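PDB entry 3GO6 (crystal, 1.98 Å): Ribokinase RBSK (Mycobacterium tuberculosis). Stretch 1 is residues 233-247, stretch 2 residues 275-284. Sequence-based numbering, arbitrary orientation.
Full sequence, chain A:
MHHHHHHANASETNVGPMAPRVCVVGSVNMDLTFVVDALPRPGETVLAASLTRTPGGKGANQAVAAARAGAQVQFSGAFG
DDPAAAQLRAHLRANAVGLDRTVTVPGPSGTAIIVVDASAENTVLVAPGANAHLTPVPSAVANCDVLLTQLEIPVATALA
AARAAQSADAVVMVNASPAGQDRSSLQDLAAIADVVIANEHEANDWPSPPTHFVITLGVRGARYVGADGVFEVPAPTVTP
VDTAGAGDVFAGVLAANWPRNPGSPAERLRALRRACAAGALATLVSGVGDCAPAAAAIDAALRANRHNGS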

# COMPACT_ATOMS: atom_id res chain seq x y z
N VAL A 233 -12.23 30.74 -12.47
CA VAL A 233 -12.10 30.17 -13.80
C VAL A 233 -12.74 28.78 -13.73
O VAL A 233 -12.25 27.93 -12.98
CB VAL A 233 -10.61 30.05 -14.24
CG1 VAL A 233 -10.52 29.44 -15.63
CG2 VAL A 233 -9.91 31.41 -14.22
N PRO A 234 -13.86 28.58 -14.46
CA PRO A 234 -14.54 27.28 -14.47
C PRO A 234 -13.83 26.18 -15.25
O PRO A 234 -13.00 26.44 -16.13
CB PRO A 234 -15.89 27.60 -15.15
CG PRO A 234 -15.57 28.70 -16.08
CD PRO A 234 -14.59 29.57 -15.28
N ALA A 235 -14.15 24.93 -14.89
CA ALA A 235 -13.67 23.76 -15.62
C ALA A 235 -14.83 23.19 -16.43
O ALA A 235 -15.98 23.39 -16.05
CB ALA A 235 -13.16 22.71 -14.62
N PRO A 236 -14.54 22.47 -17.53
CA PRO A 236 -15.58 21.66 -18.19
C PRO A 236 -16.31 20.73 -17.21
O PRO A 236 -15.69 20.16 -16.29
CB PRO A 236 -14.78 20.84 -19.21
CG PRO A 236 -13.56 21.65 -19.48
CD PRO A 236 -13.24 22.36 -18.21
N THR A 237 -17.61 20.56 -17.41
CA THR A 237 -18.40 19.66 -16.60
C THR A 237 -18.16 18.23 -17.08
O THR A 237 -18.26 17.97 -18.27
CB THR A 237 -19.92 19.98 -16.70
OG1 THR A 237 -20.11 21.36 -16.39
CG2 THR A 237 -20.72 19.14 -15.72
N VAL A 238 -17.81 17.33 -16.16
CA VAL A 238 -17.54 15.93 -16.52
C VAL A 238 -18.12 14.97 -15.49
O VAL A 238 -18.36 15.35 -14.34
CB VAL A 238 -16.01 15.65 -16.69
CG1 VAL A 238 -15.38 16.50 -17.82
CG2 VAL A 238 -15.28 15.86 -15.38
N THR A 239 -18.34 13.73 -15.90
CA THR A 239 -18.60 12.65 -14.96
C THR A 239 -17.24 12.05 -14.54
O THR A 239 -16.56 11.45 -15.37
CB THR A 239 -19.47 11.54 -15.58
OG1 THR A 239 -20.65 12.11 -16.18
CG2 THR A 239 -19.85 10.51 -14.53
N PRO A 240 -16.85 12.21 -13.27
CA PRO A 240 -15.50 11.80 -12.85
C PRO A 240 -15.37 10.30 -12.65
O PRO A 240 -16.35 9.62 -12.31
CB PRO A 240 -15.33 12.48 -11.49
CG PRO A 240 -16.74 12.60 -10.95
CD PRO A 240 -17.67 12.72 -12.14
N VAL A 241 -14.16 9.80 -12.87
CA VAL A 241 -13.82 8.40 -12.61
C VAL A 241 -12.85 8.31 -11.43
O VAL A 241 -13.04 7.48 -10.54
CB VAL A 241 -13.23 7.76 -13.88
CG1 VAL A 241 -12.56 6.43 -13.58
CG2 VAL A 241 -14.32 7.60 -14.93
N ASP A 242 -11.84 9.18 -11.43
CA ASP A 242 -10.78 9.14 -10.43
C ASP A 242 -10.12 10.52 -10.40
O ASP A 242 -9.44 10.89 -11.34
CB ASP A 242 -9.77 8.04 -10.80
CG ASP A 242 -8.59 7.97 -9.84
OD1 ASP A 242 -8.55 8.70 -8.82
OD2 ASP A 242 -7.69 7.13 -10.10
N THR A 243 -10.32 11.26 -9.31
CA THR A 243 -9.75 12.60 -9.17
C THR A 243 -8.24 12.58 -8.85
O THR A 243 -7.57 13.60 -8.98
CB THR A 243 -10.46 13.42 -8.10
OG1 THR A 243 -10.37 12.74 -6.84
CG2 THR A 243 -11.95 13.60 -8.45
N ALA A 244 -7.72 11.43 -8.42
CA ALA A 244 -6.30 11.36 -8.07
C ALA A 244 -5.45 11.71 -9.29
O ALA A 244 -5.74 11.30 -10.42
CB ALA A 244 -5.95 9.98 -7.54
N GLY A 245 -4.42 12.52 -9.05
CA GLY A 245 -3.52 12.90 -10.11
C GLY A 245 -3.97 14.14 -10.86
O GLY A 245 -3.19 14.73 -11.57
N ALA A 246 -5.23 14.55 -10.72
CA ALA A 246 -5.71 15.67 -11.54
C ALA A 246 -5.07 17.00 -11.16
O ALA A 246 -4.84 17.86 -12.03
CB ALA A 246 -7.23 15.77 -11.51
N GLY A 247 -4.81 17.17 -9.87
CA GLY A 247 -4.12 18.38 -9.39
C GLY A 247 -2.72 18.53 -9.97
O GLY A 247 -2.30 19.62 -10.31
N ALA A 275 -5.27 24.85 -17.92
CA ALA A 275 -4.99 24.02 -16.75
C ALA A 275 -6.30 23.47 -16.18
O ALA A 275 -6.38 22.28 -15.82
CB ALA A 275 -4.17 24.81 -15.69
N CYS A 276 -7.34 24.31 -16.13
CA CYS A 276 -8.66 23.88 -15.65
C CYS A 276 -9.24 22.78 -16.53
O CYS A 276 -9.73 21.77 -16.02
CB CYS A 276 -9.65 25.06 -15.55
SG CYS A 276 -9.45 26.04 -14.06
N ALA A 277 -9.15 22.95 -17.85
CA ALA A 277 -9.64 21.93 -18.78
C ALA A 277 -8.87 20.63 -18.65
O ALA A 277 -9.47 19.56 -18.64
CB ALA A 277 -9.60 22.43 -20.24
N ALA A 278 -7.54 20.70 -18.56
CA ALA A 278 -6.72 19.49 -18.47
C ALA A 278 -6.98 18.72 -17.18
O ALA A 278 -7.07 17.49 -17.19
CB ALA A 278 -5.23 19.83 -18.62
N GLY A 279 -7.13 19.44 -16.07
CA GLY A 279 -7.49 18.86 -14.79
C GLY A 279 -8.79 18.09 -14.84
O GLY A 279 -8.90 16.98 -14.30
N ALA A 280 -9.78 18.66 -15.52
CA ALA A 280 -11.09 17.99 -15.68
C ALA A 280 -10.94 16.68 -16.46
O ALA A 280 -11.43 15.63 -16.03
CB ALA A 280 -12.08 18.94 -16.37
N LEU A 281 -10.26 16.76 -17.60
CA LEU A 281 -9.96 15.60 -18.44
C LEU A 281 -9.22 14.51 -17.66
O LEU A 281 -9.44 13.30 -17.88
CB LEU A 281 -9.10 16.01 -19.64
CG LEU A 281 -9.73 16.87 -20.74
CD1 LEU A 281 -8.72 17.14 -21.84
CD2 LEU A 281 -11.00 16.22 -21.32
N ALA A 282 -8.33 14.94 -16.77
CA ALA A 282 -7.54 14.02 -15.95
C ALA A 282 -8.44 13.20 -15.01
O ALA A 282 -8.10 12.08 -14.67
CB ALA A 282 -6.48 14.81 -15.17
N THR A 283 -9.60 13.72 -14.63
CA THR A 283 -10.52 12.99 -13.75
C THR A 283 -11.33 11.91 -14.49
O THR A 283 -12.04 11.14 -13.85
CB THR A 283 -11.49 13.94 -13.00
OG1 THR A 283 -12.43 14.49 -13.95
CG2 THR A 283 -10.71 15.08 -12.32
N LEU A 284 -11.23 11.87 -15.80
CA LEU A 284 -11.98 10.90 -16.59
C LEU A 284 -11.29 9.53 -16.67
O LEU A 284 -11.89 8.56 -17.15
CB LEU A 284 -12.18 11.44 -18.01
CG LEU A 284 -13.05 12.68 -18.18
CD1 LEU A 284 -12.96 13.16 -19.62
CD2 LEU A 284 -14.49 12.38 -17.84

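Stretch 1 runs as an extended loop alongside the helix of stretch 2, then folds back through a turn into a helix of its own. The CA atoms of Ala-235 and Cys-276 lie 5.0 Å apart, those of Val-241 and Leu-284 5.0 Å, those of Thr-243 and Thr-283 4.7 Å, and those of Ala-246 and Gly-279 4.9 Å; the loop therefore advances along the helix toward its C-terminal end, and the turn brings the chain back. That turn, type II from Thr-243 to Ala-246, is closed by Ala-246 N to Thr-243 O at 3.1 Å. Gly-245 occupies the N-cap position with phi/psi of 89/-16, where a CB would be jammed against the carbonyl O of Ala-244. Backbone polar contact concentrates on one acceptor: Thr-283 O receives hydrogen bonds from Val-241 N (2.7 Å) and Asp-242 N (3.1 Å), each with an N-H...O angle of 168°. Two successive amides thus converge on a single carbonyl near the end of stretch 2. A CA-H...O contact from Thr-283 CA to Asp-242 O, 3.4 Å, adds to this junction.

Within stretch 1, Asp-242 OD1 accepts a hydrogen bond from Ala-244 N at 2.9 Å, tying the aspartate side chain to the second residue of the turn. The Thr-283 hydroxyl turns back toward the preceding helical residues, with OG1 donating to Ala-280 O at 2.6 Å; its methyl CG2 lies 3.6 Å from Ala-246 CB and 4.1 Å from Thr-243 CA. This residue has the largest area covered by the other stretch, 99 Å². Ala-246 points its CB toward stretch 2, where it sits 3.5 Å from Gly-279 O and 3.9 Å from Ala-282 CB. Along the extended segment, Ala-280 points its CB toward stretch 1, where it meets Ala-235 CB at 4.3 Å, Pro-236 CD at 4.1 Å and Val-238 CG1 at 4.4 Å. Pro-236 also meets Ala-277, with its CD 3.7 Å from Ala-277 CA and its CG 4.1 Å from Ala-277 CB. Nearer the start of both stretches, Cys-276 points toward the loop; its SG lies 3.9 Å from Val-233 CG1, and its CB is 3.7 Å from Pro-234 O. At the exposed margin, the CA-to-CB bond of Leu-284 points away, yet its m, t rotamer brings the end of the side chain nearer, placing CD2 3.8 Å from Val-238 CB and 3.4 Å from Thr-239 O. Together the two stretches bury 701 Å², with apolar packing along the loop and two backbone hydrogen bonds to Thr-283 O just before the turn.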